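Local coordinates for homocysteine S-methyltransferase (Escherichia coli, PDB 5DMM), which transfers a methyl group from S-methylmethionine, or less efficiently from S-adenosylmethionine, to homocysteine to form methionine, with zinc as cofactor, at residues Arg8-Lys13 with Thr115-Gly120; Ile16-Gly21 with Ala304-Arg309; Glu181-Thr184 with Arg190-Phe193. All blocks are in the same frame, centred on the assembly; numbering follows the deposited sequence.

The chain opens two long loops in quick succession. Residues 8-13 come first, then 16-21 on the first strand of the TIM barrel. Interaction 1 closes its loop at 115-120 and ties the N-terminal helix to strand 117-122. Interaction 3 closes a short turn between 181-184 and 190-193, within one beta-alpha-beta unit. Interaction 2 closes last, at 304-309, and brings the final helix against the first strand. Interactions 1 and 2 therefore cross, interaction 3 follows interaction 1 in series, and interaction 3 is nested inside interaction 2. Inside the barrel, Trp192 CH2 of interaction 3 meets Ala119 CB of interaction 1 at 3.9 Å and Leu19 CD2 of interaction 2 at 4.0 Å.

Interaction 1 of 3, residues Arg8-Lys13 with Thr115-Gly120; sequences RALLDK and TLLVAG
Thr115 N donates a hydrogen bond of 2.9 Å to water 1, which lies beside Lys13 NZ at a separation too short to trust. A sounder bridge runs through water 2. Lys13 NZ donates to it at 3.2 Å, and Thr115 OG1 is bonded to it at 3.1 Å. These waters lie at the N-terminal mouth of a TIM barrel, where helix 8-11 packs beside the start of strand 117-122. Beside the waters the contact is apolar and rests on Leu10. A chi1 of -79° places Leu10 CG beside the backbone N and carries the isobutyl end to Thr115 and Leu117. The fork at CG sends one methyl to each side. Leu10 CD2 lies 3.6 Å from Thr115 O and also touches the CB of that threonine. With an alanine here both methyls are gone; Leu117 CD1 would probably lose its partner from helix 8-11, and a gap would open beside Thr115. Nearby, Leu11 O accepts a hydrogen bond from Arg290, and Leu117 also touches Leu7 and Cys65. The two leucines reach toward each other tip to tip, and Leu10 CD1 and Leu117 CD1 stand 3.9 Å apart.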
loop_
_atom_site.group_PDB
_atom_site.type_symbol
_atom_site.label_atom_id
_atom_site.label_comp_id
_atom_site.label_asym_id
_atom_site.label_seq_id
_atom_site.Cartn_x
_atom_site.Cartn_y
_atom_site.Cartn_z
ATOM N N ARG A 8 9.010 -4.095 -13.759
ATOM C CA ARG A 8 10.072 -4.849 -14.430
ATOM C C ARG A 8 11.303 -3.997 -14.723
ATOM O O ARG A 8 12.423 -4.444 -14.506
ATOM C CB ARG A 8 9.556 -5.497 -15.724
ATOM C CG ARG A 8 9.076 -4.534 -16.796
ATOM C CD ARG A 8 9.535 -4.975 -18.183
ATOM N NE ARG A 8 9.039 -6.301 -18.537
ATOM C CZ ARG A 8 9.519 -7.038 -19.531
ATOM N NH1 ARG A 8 9.004 -8.233 -19.783
ATOM N NH2 ARG A 8 10.521 -6.585 -20.273
ATOM N N ALA A 9 11.097 -2.766 -15.182
ATOM C CA ALA A 9 12.206 -1.868 -15.485
ATOM C C ALA A 9 13.100 -1.662 -14.267
ATOM O O ALA A 9 14.327 -1.742 -14.364
ATOM C CB ALA A 9 11.685 -0.532 -15.986
ATOM N N LEU A 10 12.480 -1.403 -13.119
ATOM C CA LEU A 10 13.231 -1.203 -11.888
ATOM C C LEU A 10 13.867 -2.507 -11.404
ATOM O O LEU A 10 15.018 -2.515 -10.968
ATOM C CB LEU A 10 12.334 -0.616 -10.794
ATOM C CG LEU A 10 12.049 0.888 -10.877
ATOM C CD1 LEU A 10 11.028 1.282 -9.826
ATOM C CD2 LEU A 10 13.319 1.698 -10.692
ATOM N N LEU A 11 13.124 -3.605 -11.480
ATOM C CA LEU A 11 13.622 -4.870 -10.929
ATOM C C LEU A 11 14.626 -5.545 -11.864
ATOM O O LEU A 11 15.325 -6.468 -11.455
ATOM C CB LEU A 11 12.465 -5.819 -10.610
ATOM C CG LEU A 11 11.549 -5.415 -9.440
ATOM C CD1 LEU A 11 10.598 -6.551 -9.082
ATOM C CD2 LEU A 11 12.322 -4.956 -8.210
ATOM N N ASP A 12 14.705 -5.083 -13.109
ATOM C CA ASP A 12 15.747 -5.552 -14.018
ATOM C C ASP A 12 17.092 -4.898 -13.698
ATOM O O ASP A 12 18.131 -5.364 -14.156
ATOM C CB ASP A 12 15.385 -5.270 -15.482
ATOM C CG ASP A 12 14.299 -6.194 -16.015
ATOM O OD1 ASP A 12 13.887 -7.127 -15.293
ATOM O OD2 ASP A 12 13.856 -5.989 -17.168
ATOM N N LYS A 13 17.075 -3.824 -12.913
ATOM C CA LYS A 13 18.265 -2.997 -12.729
ATOM C C LYS A 13 18.845 -3.020 -11.313
ATOM O O LYS A 13 19.991 -2.628 -11.093
ATOM C CB LYS A 13 17.943 -1.554 -13.116
ATOM C CG LYS A 13 18.949 -0.925 -14.055
ATOM C CD LYS A 13 18.358 0.292 -14.734
ATOM C CE LYS A 13 17.911 1.321 -13.714
ATOM N NZ LYS A 13 17.363 2.541 -14.378
ATOM N N THR A 115 13.619 5.647 -12.401
ATOM C CA THR A 115 12.169 5.530 -12.471
ATOM C C THR A 115 11.538 5.643 -11.090
ATOM O O THR A 115 11.998 5.013 -10.144
ATOM C CB THR A 115 11.751 4.197 -13.113
ATOM O OG1 THR A 115 12.336 4.103 -14.417
ATOM C CG2 THR A 115 10.229 4.113 -13.232
ATOM N N LEU A 116 10.500 6.470 -10.982
ATOM C CA LEU A 116 9.754 6.620 -9.734
ATOM C C LEU A 116 8.285 6.251 -9.982
ATOM O O LEU A 116 7.713 6.594 -11.022
ATOM C CB LEU A 116 9.859 8.050 -9.185
ATOM C CG LEU A 116 11.250 8.612 -8.881
ATOM C CD1 LEU A 116 11.139 10.010 -8.299
ATOM C CD2 LEU A 116 12.024 7.701 -7.928
ATOM N N LEU A 117 7.682 5.554 -9.027
ATOM C CA LEU A 117 6.322 5.064 -9.181
ATOM C C LEU A 117 5.350 5.731 -8.203
ATOM O O LEU A 117 5.761 6.297 -7.173
ATOM C CB LEU A 117 6.285 3.552 -8.992
ATOM C CG LEU A 117 7.133 2.738 -9.977
ATOM C CD1 LEU A 117 7.113 1.271 -9.602
ATOM C CD2 LEU A 117 6.640 2.954 -11.401
ATOM N N VAL A 118 4.065 5.674 -8.551
ATOM C CA VAL A 118 2.989 6.042 -7.640
ATOM C C VAL A 118 2.031 4.851 -7.508
ATOM O O VAL A 118 1.481 4.369 -8.502
ATOM C CB VAL A 118 2.212 7.285 -8.129
ATOM C CG1 VAL A 118 1.020 7.586 -7.205
ATOM C CG2 VAL A 118 3.130 8.495 -8.234
ATOM N N ALA A 119 1.842 4.362 -6.291
ATOM C CA ALA A 119 0.928 3.251 -6.078
ATOM C C ALA A 119 -0.322 3.752 -5.387
ATOM O O ALA A 119 -0.229 4.424 -4.362
ATOM C CB ALA A 119 1.592 2.161 -5.260
ATOM N N GLY A 120 -1.491 3.411 -5.928
ATOM C CA GLY A 120 -2.746 3.824 -5.310
ATOM C C GLY A 120 -3.124 2.894 -4.167
ATOM O O GLY A 120 -3.291 1.687 -4.368
HETATM O O HOH W 1 15.474 3.659 -13.389
HETATM O O HOH W 2 14.329 1.685 -14.436
#

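Interaction 2 of 3, residues Ile16-Gly21 with Ala304-Arg309; sequences ILLLDG and AALKAR
Leu18 alone carries this contact from the first strand, meeting Leu306 and Lys307 of the C-terminal helix. Ile16 comes just before the strand. Leu17 then turns into the barrel. Leu18 points the other way, and each of its methyls takes one residue of the helix. Leu18 CD2 lies 3.8 Å from Leu306 CB, at a slant to that side chain. Leu18 CD1 lies 3.7 Å from Lys307 CA and so sits on the helix backbone, close to the lysine N as well. The lysine chain bends at chi2 (66°), which brings Lys307 CD to 4.0 Å from Leu18 CD1. Lys307 CB and CD thus both touch the Leu18 CD1 methyl, at an exposed edge of an otherwise buried contact. Leu19 faces inward again. Asp20 OD2 accepts a hydrogen bond from Ile67 N, and Ile67 belongs to the homocysteine pocket. Strand 17-18 pairs with 289-292 and also bonds to Gln64 next to strand 65-67, consistent with the closure of the barrel between its first and second strands. Helix 300-309 covers the outer side of strand 17-18, with Leu306 also touching Leu277.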
loop_
_atom_site.group_PDB
_atom_site.type_symbol
_atom_site.label_atom_id
_atom_site.label_comp_id
_atom_site.label_asym_id
_atom_site.label_seq_id
_atom_site.Cartn_x
_atom_site.Cartn_y
_atom_site.Cartn_z
ATOM N N ILE A 16 16.613 -4.378 -4.936
ATOM C CA ILE A 16 15.640 -3.796 -4.010
ATOM C C ILE A 16 14.991 -2.538 -4.581
ATOM O O ILE A 16 15.684 -1.682 -5.128
ATOM C CB ILE A 16 16.301 -3.427 -2.644
ATOM C CG1 ILE A 16 16.892 -4.668 -1.969
ATOM C CG2 ILE A 16 15.299 -2.734 -1.713
ATOM C CD1 ILE A 16 15.934 -5.821 -1.883
ATOM N N LEU A 17 13.666 -2.458 -4.452
ATOM C CA LEU A 17 12.872 -1.266 -4.744
ATOM C C LEU A 17 12.374 -0.693 -3.420
ATOM O O LEU A 17 11.679 -1.391 -2.681
ATOM C CB LEU A 17 11.689 -1.639 -5.649
ATOM C CG LEU A 17 10.894 -0.648 -6.484
ATOM C CD1 LEU A 17 10.137 -1.435 -7.548
ATOM C CD2 LEU A 17 9.939 0.169 -5.623
ATOM N N LEU A 18 12.694 0.562 -3.106
ATOM C CA LEU A 18 12.267 1.097 -1.816
ATOM C C LEU A 18 10.874 1.713 -1.906
ATOM O O LEU A 18 10.563 2.444 -2.844
ATOM C CB LEU A 18 13.262 2.142 -1.274
ATOM C CG LEU A 18 14.624 1.610 -0.809
ATOM C CD1 LEU A 18 15.444 2.756 -0.243
ATOM C CD2 LEU A 18 14.471 0.496 0.233
ATOM N N LEU A 19 10.035 1.393 -0.930
ATOM C CA LEU A 19 8.727 2.025 -0.809
ATOM C C LEU A 19 8.854 3.258 0.069
ATOM O O LEU A 19 9.966 3.674 0.409
ATOM C CB LEU A 19 7.705 1.043 -0.234
ATOM C CG LEU A 19 7.607 -0.277 -1.004
ATOM C CD1 LEU A 19 6.554 -1.202 -0.395
ATOM C CD2 LEU A 19 7.311 -0.009 -2.466
ATOM N N ASP A 20 7.722 3.857 0.423
ATOM C CA ASP A 20 7.759 4.987 1.332
ATOM C C ASP A 20 7.400 4.506 2.724
ATOM O O ASP A 20 7.429 3.308 2.998
ATOM C CB ASP A 20 6.805 6.101 0.868
ATOM C CG ASP A 20 5.357 5.651 0.805
ATOM O OD1 ASP A 20 5.063 4.450 1.010
ATOM O OD2 ASP A 20 4.498 6.518 0.537
ATOM N N GLY A 21 7.046 5.441 3.595
ATOM C CA GLY A 21 6.643 5.108 4.948
ATOM C C GLY A 21 5.347 5.811 5.298
ATOM O O GLY A 21 4.645 6.298 4.409
ATOM N N ALA A 304 15.487 6.518 4.697
ATOM C CA ALA A 304 16.875 6.960 4.558
ATOM C C ALA A 304 17.842 5.886 5.059
ATOM O O ALA A 304 18.863 5.595 4.424
ATOM C CB ALA A 304 17.084 8.269 5.314
ATOM N N ALA A 305 17.511 5.268 6.185
ATOM C CA ALA A 305 18.338 4.179 6.702
ATOM C C ALA A 305 18.368 2.977 5.748
ATOM O O ALA A 305 19.410 2.351 5.567
ATOM C CB ALA A 305 17.848 3.744 8.077
ATOM N N LEU A 306 17.234 2.656 5.136
ATOM C CA LEU A 306 17.177 1.523 4.208
ATOM C C LEU A 306 18.023 1.808 2.987
ATOM O O LEU A 306 18.732 0.927 2.479
ATOM C CB LEU A 306 15.730 1.226 3.787
ATOM C CG LEU A 306 14.850 0.503 4.814
ATOM C CD1 LEU A 306 13.394 0.612 4.435
ATOM C CD2 LEU A 306 15.249 -0.961 4.903
ATOM N N LYS A 307 17.957 3.049 2.531
ATOM C CA LYS A 307 18.680 3.497 1.349
ATOM C C LYS A 307 20.188 3.349 1.564
ATOM O O LYS A 307 20.909 2.864 0.689
ATOM C CB LYS A 307 18.301 4.947 1.034
ATOM C CG LYS A 307 19.012 5.579 -0.155
ATOM C CD LYS A 307 18.624 4.894 -1.449
ATOM C CE LYS A 307 19.248 5.577 -2.654
ATOM N NZ LYS A 307 18.883 4.869 -3.918
ATOM N N ALA A 308 20.642 3.738 2.752
ATOM C CA ALA A 308 22.055 3.667 3.100
ATOM C C ALA A 308 22.538 2.224 3.186
ATOM O O ALA A 308 23.678 1.933 2.835
ATOM C CB ALA A 308 22.313 4.389 4.410
ATOM N N ARG A 309 21.670 1.324 3.638
ATOM C CA ARG A 309 22.047 -0.084 3.794
ATOM C C ARG A 309 21.908 -0.881 2.506
ATOM O O ARG A 309 22.330 -2.029 2.434
ATOM C CB ARG A 309 21.221 -0.735 4.908
ATOM C CG ARG A 309 21.696 -0.323 6.299
ATOM C CD ARG A 309 20.735 -0.756 7.394
ATOM N NE ARG A 309 21.274 -0.539 8.737
ATOM C CZ ARG A 309 21.262 0.627 9.377
ATOM N NH1 ARG A 309 20.748 1.706 8.795
ATOM N NH2 ARG A 309 21.777 0.718 10.600
#

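Interaction 3 of 3, residues Glu181-Thr184 with Arg190-Phe193; sequences ELLT and RAWF
The beta-alpha-beta unit made of strand 164-170, helix 173-183 and strand 191-197 is held here by Leu183, which packs on Ala191 and Phe193. One methyl does the touching. Leu183 CD1 lies 3.6 Å from Ala191 CB and 3.8 Å from Phe193 CE1. Chi1 of -68° sets Leu183 CG beside its backbone N, and the extended chi2 (-171°) carries CD1 away from the helix and to the strand. Phe193 comes from the opposite direction. The methyl meets its ring at the edge, in the plane of the ring, with Phe193 CZ a little farther from Leu183 CD1 than CE1, at 4.1 Å. Neither ring face is used by Leu183.

In the TIM barrel this is the layer between the strands and the surrounding helices. Ala191 and Phe193 point outward to the helix, and Trp192 between them points inward. Trp192 NE1 is hydrogen-bonded to the hydroxyl of Tyr253, a residue of the homocysteine pocket. The strand is flanked by 164-170 and 222-228; Leu183 also touches Leu165 of the first, and Phe193 touches Val222 and Leu225 of the second.

Near the C-terminal part of the helix, Glu181 O takes two hydrogen bonds from Thr184. Thr184 OG1 donates to Glu181 O at 2.6 Å, in the carbonyl plane, with a C=O...donor angle of 151°. The backbone N of Thr184 donates to the same Glu181 O at 3.2 Å. Both bonds grip the one carbonyl oxygen, and the OG1 bond orients the hydroxyl. The next carbonyl but one, Leu183 O, accepts from Gln221 NE2.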
loop_
_atom_site.group_PDB
_atom_site.type_symbol
_atom_site.label_atom_id
_atom_site.label_comp_id
_atom_site.label_asym_id
_atom_site.label_seq_id
_atom_site.Cartn_x
_atom_site.Cartn_y
_atom_site.Cartn_z
ATOM N N GLU A 181 -10.617 -10.780 -8.582
ATOM C CA GLU A 181 -11.633 -10.848 -9.634
ATOM C C GLU A 181 -11.932 -9.462 -10.214
ATOM O O GLU A 181 -11.978 -9.274 -11.429
ATOM C CB GLU A 181 -12.922 -11.470 -9.092
ATOM C CG GLU A 181 -12.865 -12.977 -8.892
ATOM C CD GLU A 181 -13.074 -13.744 -10.186
ATOM O OE1 GLU A 181 -14.213 -13.718 -10.723
ATOM O OE2 GLU A 181 -12.098 -14.375 -10.663
ATOM N N LEU A 182 -12.142 -8.500 -9.324
ATOM C CA LEU A 182 -12.408 -7.115 -9.717
ATOM C C LEU A 182 -11.342 -6.543 -10.662
ATOM O O LEU A 182 -11.665 -5.859 -11.635
ATOM C CB LEU A 182 -12.527 -6.233 -8.472
ATOM C CG LEU A 182 -12.772 -4.741 -8.731
ATOM C CD1 LEU A 182 -14.039 -4.522 -9.559
ATOM C CD2 LEU A 182 -12.866 -3.984 -7.415
ATOM N N LEU A 183 -10.072 -6.819 -10.384
ATOM C CA LEU A 183 -8.990 -6.253 -11.183
ATOM C C LEU A 183 -9.000 -6.718 -12.636
ATOM O O LEU A 183 -8.535 -5.995 -13.512
ATOM C CB LEU A 183 -7.619 -6.582 -10.555
ATOM C CG LEU A 183 -7.413 -5.850 -9.230
ATOM C CD1 LEU A 183 -5.982 -6.018 -8.754
ATOM C CD2 LEU A 183 -7.785 -4.380 -9.356
ATOM N N THR A 184 -9.517 -7.920 -12.896
ATOM C CA THR A 184 -9.568 -8.413 -14.265
ATOM C C THR A 184 -10.478 -7.559 -15.156
ATOM O O THR A 184 -10.327 -7.569 -16.377
ATOM C CB THR A 184 -10.037 -9.903 -14.324
ATOM O OG1 THR A 184 -11.399 -10.014 -13.885
ATOM C CG2 THR A 184 -9.141 -10.771 -13.447
ATOM N N ARG A 190 -2.195 -3.137 -12.701
ATOM C CA ARG A 190 -1.274 -4.055 -12.038
ATOM C C ARG A 190 -1.351 -3.783 -10.540
ATOM O O ARG A 190 -1.615 -2.647 -10.144
ATOM C CB ARG A 190 0.149 -3.871 -12.568
ATOM C CG ARG A 190 0.273 -4.104 -14.078
ATOM C CD ARG A 190 0.031 -5.566 -14.428
ATOM N NE ARG A 190 0.245 -5.848 -15.848
ATOM C CZ ARG A 190 -0.702 -5.764 -16.784
ATOM N NH1 ARG A 190 -1.940 -5.402 -16.460
ATOM N NH2 ARG A 190 -0.414 -6.048 -18.050
ATOM N N ALA A 191 -1.139 -4.803 -9.706
ATOM C CA ALA A 191 -1.248 -4.610 -8.256
ATOM C C ALA A 191 -0.285 -5.484 -7.464
ATOM O O ALA A 191 0.125 -6.550 -7.940
ATOM C CB ALA A 191 -2.679 -4.896 -7.794
ATOM N N TRP A 192 0.060 -5.041 -6.256
ATOM C CA TRP A 192 0.575 -5.968 -5.258
ATOM C C TRP A 192 -0.532 -6.194 -4.247
ATOM O O TRP A 192 -1.424 -5.363 -4.092
ATOM C CB TRP A 192 1.888 -5.481 -4.594
ATOM C CG TRP A 192 1.852 -4.368 -3.538
ATOM C CD1 TRP A 192 1.302 -4.426 -2.282
ATOM C CD2 TRP A 192 2.480 -3.077 -3.635
ATOM N NE1 TRP A 192 1.525 -3.236 -1.608
ATOM C CE2 TRP A 192 2.249 -2.400 -2.415
ATOM C CE3 TRP A 192 3.212 -2.430 -4.637
ATOM C CZ2 TRP A 192 2.730 -1.107 -2.173
ATOM C CZ3 TRP A 192 3.692 -1.152 -4.392
ATOM C CH2 TRP A 192 3.446 -0.502 -3.176
ATOM N N PHE A 193 -0.507 -7.368 -3.630
ATOM C CA PHE A 193 -1.412 -7.723 -2.549
ATOM C C PHE A 193 -0.576 -7.976 -1.305
ATOM O O PHE A 193 0.290 -8.865 -1.299
ATOM C CB PHE A 193 -2.232 -8.978 -2.894
ATOM C CG PHE A 193 -3.451 -8.713 -3.755
ATOM C CD1 PHE A 193 -3.351 -7.987 -4.937
ATOM C CD2 PHE A 193 -4.689 -9.227 -3.401
ATOM C CE1 PHE A 193 -4.483 -7.751 -5.738
ATOM C CE2 PHE A 193 -5.826 -9.001 -4.200
ATOM C CZ PHE A 193 -5.718 -8.263 -5.367
#